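Local coordinates for protein short afifavidin (PDB 6HDS) that forms a strong non-covalent complex with biotin and 2-iminobiotin, as an avidin-family protein whose exact biological role is still obscure, at residues A[55-60]-A[78-83]; A[104-109]-A[117-122]. One frame throughout, in Å; residues are numbered along the deposited sequence.

Overall arrangement
Both contacts sit on one antiparallel avidin barrel of eight strands. Contact 1 ties 55-60, where strand 59-66 begins, to the turn that leads from strand 69-77 into strand 82-96; contact 2 pairs the last two strands, 99-111 and 116-128. Their centres lie about 18 Å apart and their nearest atoms about 6 Å, so they do not touch; strand 82-96, which starts in contact 1, runs beside strand 99-111. Probable biotin-binding residues relate them: the Tyr59 side chain is about 5 Å from that of Tyr45, while the side chains of Trp106 and Leu108 come within about 3 Å of those of Asp123 and Thr87 respectively. Each contact also reaches the second subunit.

Contact 1: residues A[55-60]-A[78-83]; sequences QGTPYP and NATANC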
loop_
_atom_site.group_PDB
_atom_site.type_symbol
_atom_site.label_atom_id
_atom_site.label_comp_id
_atom_site.label_asym_id
_atom_site.label_seq_id
_atom_site.Cartn_x
_atom_site.Cartn_y
_atom_site.Cartn_z
ATOM N N GLN A 55 -9.206 16.818 -4.735
ATOM C CA GLN A 55 -9.302 17.315 -3.356
ATOM C C GLN A 55 -10.760 17.345 -2.873
ATOM O O GLN A 55 -11.709 17.455 -3.647
ATOM C CB GLN A 55 -8.767 18.745 -3.276
ATOM C CG GLN A 55 -7.275 18.814 -3.543
ATOM C CD GLN A 55 -6.890 20.152 -4.103
ATOM O OE1 GLN A 55 -7.477 20.622 -5.101
ATOM N NE2 GLN A 55 -5.887 20.749 -3.471
ATOM N N GLY A 56 -10.902 17.293 -1.555
ATOM C CA GLY A 56 -12.132 17.600 -0.878
ATOM C C GLY A 56 -13.232 16.566 -1.043
ATOM O O GLY A 56 -14.349 16.857 -0.705
ATOM N N THR A 57 -12.937 15.348 -1.497
ATOM C CA THR A 57 -13.931 14.285 -1.517
ATOM C C THR A 57 -13.255 12.983 -1.117
ATOM O O THR A 57 -12.050 12.819 -1.318
ATOM C CB THR A 57 -14.642 14.144 -2.881
ATOM O OG1 THR A 57 -13.698 13.729 -3.872
ATOM C CG2 THR A 57 -15.363 15.408 -3.313
ATOM N N PRO A 58 -14.018 12.026 -0.542
ATOM C CA PRO A 58 -13.467 10.743 -0.105
ATOM C C PRO A 58 -13.109 9.828 -1.263
ATOM O O PRO A 58 -13.860 9.791 -2.253
ATOM C CB PRO A 58 -14.600 10.090 0.703
ATOM C CG PRO A 58 -15.566 11.242 0.990
ATOM C CD PRO A 58 -15.440 12.156 -0.196
ATOM N N TYR A 59 -11.960 9.160 -1.108
ATOM C CA TYR A 59 -11.422 8.118 -1.981
ATOM C C TYR A 59 -11.142 6.912 -1.113
ATOM O O TYR A 59 -10.644 7.040 0.005
ATOM C CB TYR A 59 -10.151 8.610 -2.697
ATOM C CG TYR A 59 -10.455 9.658 -3.728
ATOM C CD1 TYR A 59 -10.632 10.981 -3.355
ATOM C CD2 TYR A 59 -10.642 9.339 -5.067
ATOM C CE1 TYR A 59 -10.925 11.977 -4.271
ATOM C CE2 TYR A 59 -10.923 10.320 -5.988
ATOM C CZ TYR A 59 -11.101 11.632 -5.595
ATOM O OH TYR A 59 -11.349 12.608 -6.496
ATOM N N PRO A 60 -11.498 5.713 -1.581
ATOM C CA PRO A 60 -11.258 4.501 -0.815
ATOM C C PRO A 60 -9.758 4.304 -0.581
ATOM O O PRO A 60 -8.955 4.597 -1.496
ATOM C CB PRO A 60 -11.820 3.371 -1.676
ATOM C CG PRO A 60 -12.586 4.044 -2.783
ATOM C CD PRO A 60 -12.102 5.472 -2.903
ATOM N N ASN A 78 -13.001 8.534 -8.132
ATOM C CA ASN A 78 -14.308 8.323 -7.529
ATOM C C ASN A 78 -15.363 8.864 -8.504
ATOM O O ASN A 78 -15.047 9.223 -9.647
ATOM C CB ASN A 78 -14.293 8.858 -6.092
ATOM C CG ASN A 78 -14.294 10.364 -5.952
ATOM O OD1 ASN A 78 -14.475 11.116 -6.913
ATOM N ND2 ASN A 78 -14.063 10.826 -4.725
ATOM N N ALA A 79 -16.632 8.912 -8.071
ATOM C CA ALA A 79 -17.734 9.414 -8.934
ATOM C C ALA A 79 -17.542 10.882 -9.338
ATOM O O ALA A 79 -18.105 11.290 -10.342
ATOM C CB ALA A 79 -19.071 9.239 -8.229
ATOM N N THR A 80 -16.793 11.666 -8.559
ATOM C CA THR A 80 -16.696 13.127 -8.754
ATOM C C THR A 80 -15.474 13.527 -9.602
ATOM O O THR A 80 -15.537 14.522 -10.300
ATOM C CB THR A 80 -16.697 13.890 -7.428
ATOM O OG1 THR A 80 -15.382 13.841 -6.903
ATOM C CG2 THR A 80 -17.708 13.362 -6.425
ATOM N N ALA A 81 -14.374 12.766 -9.561
ATOM C CA ALA A 81 -13.150 13.175 -10.282
ATOM C C ALA A 81 -12.111 12.047 -10.325
ATOM O O ALA A 81 -12.112 11.099 -9.543
ATOM C CB ALA A 81 -12.544 14.406 -9.644
ATOM N N ASN A 82 -11.140 12.243 -11.209
ATOM C CA ASN A 82 -10.134 11.256 -11.513
ATOM C C ASN A 82 -8.850 12.051 -11.744
ATOM O O ASN A 82 -8.878 13.125 -12.392
ATOM C CB ASN A 82 -10.548 10.404 -12.720
ATOM C CG ASN A 82 -9.533 9.327 -13.063
ATOM O OD1 ASN A 82 -9.752 8.148 -12.815
ATOM N ND2 ASN A 82 -8.391 9.735 -13.596
ATOM N N CYS A 83 -7.745 11.570 -11.160
ATOM C CA CYS A 83 -6.414 12.139 -11.361
ATOM C C CYS A 83 -5.410 11.093 -11.899
ATOM O O CYS A 83 -4.189 11.353 -11.827
ATOM C CB CYS A 83 -5.900 12.718 -10.045
ATOM S SG CYS A 83 -6.893 14.101 -9.413
#
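Asn78 lies with its amide on the ring of Tyr59 and holds an Asx turn together at its other end, where strand 69-77 of the avidin barrel turns into strand 82-96. Starting at the root of the side chain, Asn78 CB sits 3.7 Å from Tyr59 CE2. CG stands between the backbone N and the carbonyl carbon (chi1 73°), a setting that lays the amide over the ring with the two planes only 9° apart. At the tip, Asn78 ND2 is above the centre of the ring and sends both its N-H groups into the 55-60 segment, each acceptor close to the amide plane: one bond runs to Thr57 OG1 at 3.0 Å and is nearly straight (167°), the other to Pro58 O at 2.7 Å. OD1 points back to its own turn and accepts three times, from Thr80 N, from Thr80 OG1 and from Ala81 N. With both ends of the amide gripped, its flip is settled. The Tyr59 ring also meets Trp76 edge-to-face, and Cys83, where the 78-83 segment ends, is joined by a disulfide to Cys54, just ahead of Gln55. Thr57 and Thr80 point their hydroxyls at each other, OG1 to OG1 at 3.5 Å, a weak link at most. At the ring's edge, close to its plane, Ala81 O lies 3.5 Å from Tyr59 OH.

Contact 2: residues A[104-109]-A[117-122]; sequences TDWNLA and EIQQGS
The indole of Trp106 lies flat over the backbone of Gly121, whose N is 3.4 Å above the ring plane and over its centre, while Gln120 C is on the same face nearer the rim. Gly121 CA makes a CH-pi contact, 3.7 Å from the centroid of the six-membered ring of Trp106; Gly121, with no side chain, lets the indole come down onto its backbone. At the edge, in the ring plane, stands Gln119 OE1, 4.0 Å from Trp106 CH2. The first torsion of Trp106 (chi1 52°) sets CG between the backbone N and the carbonyl carbon, folding the indole across onto the partner strand. Replacing the indole with the methyl of an alanine is likely to uncover the Gly121 backbone and open a gap beside Phe52 and Trp89. Beneath the ring the antiparallel ladder is regular: Trp106 and Gly121 form a hydrogen-bonded pair, with Trp106 N to Gly121 O at 2.8 Å, and Leu108 and Gln119 form the next. The extended side chain of Gln119 runs alongside Leu108, bringing NE2 3.6 Å from Leu108 CD2. The other face carries Asp105, Asn107 and Ser122; there Ser122 OG donates to Asp105 OD1 at 2.7 Å, coming from above the carboxylate plane. The two strands form the final hairpin of the barrel. Strand 82-96 flanks 104-109 through backbone bonds with Thr90, Ser88 and Val86, the Trp106 and Leu108 face touches Thr87 of the probable biotin site, and Asp105 and Ile118 on the opposite face pack against the second subunit.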
loop_
_atom_site.group_PDB
_atom_site.type_symbol
_atom_site.label_atom_id
_atom_site.label_comp_id
_atom_site.label_asym_id
_atom_site.label_seq_id
_atom_site.Cartn_x
_atom_site.Cartn_y
_atom_site.Cartn_z
ATOM N N THR A 104 4.693 8.690 8.204
ATOM C CA THR A 104 4.657 7.946 6.975
ATOM C C THR A 104 5.551 8.557 5.895
ATOM O O THR A 104 5.752 9.759 5.861
ATOM C CB THR A 104 3.243 7.855 6.375
ATOM O OG1 THR A 104 2.727 9.063 5.799
ATOM C CG2 THR A 104 2.255 7.335 7.386
ATOM N N ASP A 105 5.865 7.712 4.906
ATOM C CA ASP A 105 6.405 8.142 3.653
ATOM C C ASP A 105 5.441 7.650 2.600
ATOM O O ASP A 105 4.789 6.590 2.797
ATOM C CB ASP A 105 7.808 7.618 3.371
ATOM C CG ASP A 105 8.906 8.160 4.295
ATOM O OD1 ASP A 105 8.703 9.237 4.840
ATOM O OD2 ASP A 105 10.007 7.532 4.381
ATOM N N TRP A 106 5.344 8.412 1.517
ATOM C CA TRP A 106 4.412 8.022 0.432
ATOM C C TRP A 106 5.102 8.062 -0.909
ATOM O O TRP A 106 6.064 8.787 -1.105
ATOM C CB TRP A 106 3.124 8.857 0.417
ATOM C CG TRP A 106 3.274 10.347 0.406
ATOM C CD1 TRP A 106 3.169 11.196 1.468
ATOM C CD2 TRP A 106 3.486 11.165 -0.737
ATOM N NE1 TRP A 106 3.357 12.487 1.076
ATOM C CE2 TRP A 106 3.513 12.505 -0.286
ATOM C CE3 TRP A 106 3.603 10.895 -2.102
ATOM C CZ2 TRP A 106 3.681 13.568 -1.150
ATOM C CZ3 TRP A 106 3.812 11.961 -2.950
ATOM C CH2 TRP A 106 3.838 13.265 -2.485
ATOM N N ASN A 107 4.537 7.283 -1.831
ATOM C CA ASN A 107 4.892 7.353 -3.184
ATOM C C ASN A 107 3.627 7.520 -3.997
ATOM O O ASN A 107 2.584 6.907 -3.650
ATOM C CB ASN A 107 5.607 6.080 -3.673
ATOM C CG ASN A 107 7.000 5.906 -3.123
ATOM O OD1 ASN A 107 7.813 6.809 -3.211
ATOM N ND2 ASN A 107 7.297 4.733 -2.584
ATOM N N LEU A 108 3.725 8.258 -5.109
ATOM C CA LEU A 108 2.604 8.545 -5.979
ATOM C C LEU A 108 2.963 8.236 -7.433
ATOM O O LEU A 108 3.908 8.815 -7.998
ATOM C CB LEU A 108 2.221 10.016 -5.780
ATOM C CG LEU A 108 1.403 10.707 -6.868
ATOM C CD1 LEU A 108 0.083 9.985 -7.135
ATOM C CD2 LEU A 108 1.133 12.140 -6.397
ATOM N N ALA A 109 2.301 7.226 -7.990
ATOM C CA ALA A 109 2.490 6.835 -9.423
ATOM C C ALA A 109 1.487 7.622 -10.265
ATOM O O ALA A 109 0.333 7.692 -9.906
ATOM C CB ALA A 109 2.356 5.345 -9.610
ATOM N N GLU A 117 5.695 8.033 -13.877
ATOM C CA GLU A 117 6.653 8.616 -12.921
ATOM C C GLU A 117 6.173 8.322 -11.510
ATOM O O GLU A 117 5.017 7.973 -11.317
ATOM C CB GLU A 117 6.786 10.135 -13.039
ATOM C CG GLU A 117 7.165 10.630 -14.420
ATOM C CD GLU A 117 8.479 10.074 -14.943
ATOM O OE1 GLU A 117 8.634 9.958 -16.191
ATOM O OE2 GLU A 117 9.333 9.721 -14.115
ATOM N N ILE A 118 7.081 8.468 -10.548
ATOM C CA ILE A 118 6.761 8.140 -9.140
ATOM C C ILE A 118 7.287 9.307 -8.313
ATOM O O ILE A 118 8.466 9.575 -8.387
ATOM C CB ILE A 118 7.381 6.803 -8.687
ATOM C CG1 ILE A 118 6.979 5.638 -9.600
ATOM C CG2 ILE A 118 7.029 6.527 -7.228
ATOM C CD1 ILE A 118 7.616 4.310 -9.286
ATOM N N GLN A 119 6.374 10.066 -7.697
ATOM C CA GLN A 119 6.724 11.191 -6.885
ATOM C C GLN A 119 6.767 10.726 -5.430
ATOM O O GLN A 119 6.060 9.796 -5.011
ATOM C CB GLN A 119 5.711 12.325 -7.070
ATOM C CG GLN A 119 5.821 13.396 -6.006
ATOM C CD GLN A 119 4.841 14.538 -6.174
ATOM O OE1 GLN A 119 4.990 15.554 -5.509
ATOM N NE2 GLN A 119 3.839 14.371 -7.031
ATOM N N GLN A 120 7.557 11.398 -4.615
ATOM C CA GLN A 120 7.666 10.968 -3.231
ATOM C C GLN A 120 7.445 12.111 -2.259
ATOM O O GLN A 120 7.759 13.255 -2.567
ATOM C CB GLN A 120 9.067 10.428 -2.971
ATOM C CG GLN A 120 9.181 8.986 -3.392
ATOM C CD GLN A 120 10.573 8.583 -3.789
ATOM O OE1 GLN A 120 11.519 9.351 -3.609
ATOM N NE2 GLN A 120 10.680 7.375 -4.329
ATOM N N GLY A 121 7.008 11.741 -1.053
ATOM C CA GLY A 121 6.912 12.689 0.053
ATOM C C GLY A 121 6.707 11.978 1.373
ATOM O O GLY A 121 6.828 10.763 1.478
ATOM N N SER A 122 6.488 12.773 2.407
ATOM C CA SER A 122 6.249 12.307 3.760
ATOM C C SER A 122 5.016 13.035 4.331
ATOM O O SER A 122 4.870 14.237 4.104
ATOM C CB SER A 122 7.447 12.573 4.600
ATOM O OG SER A 122 8.529 11.801 4.124
#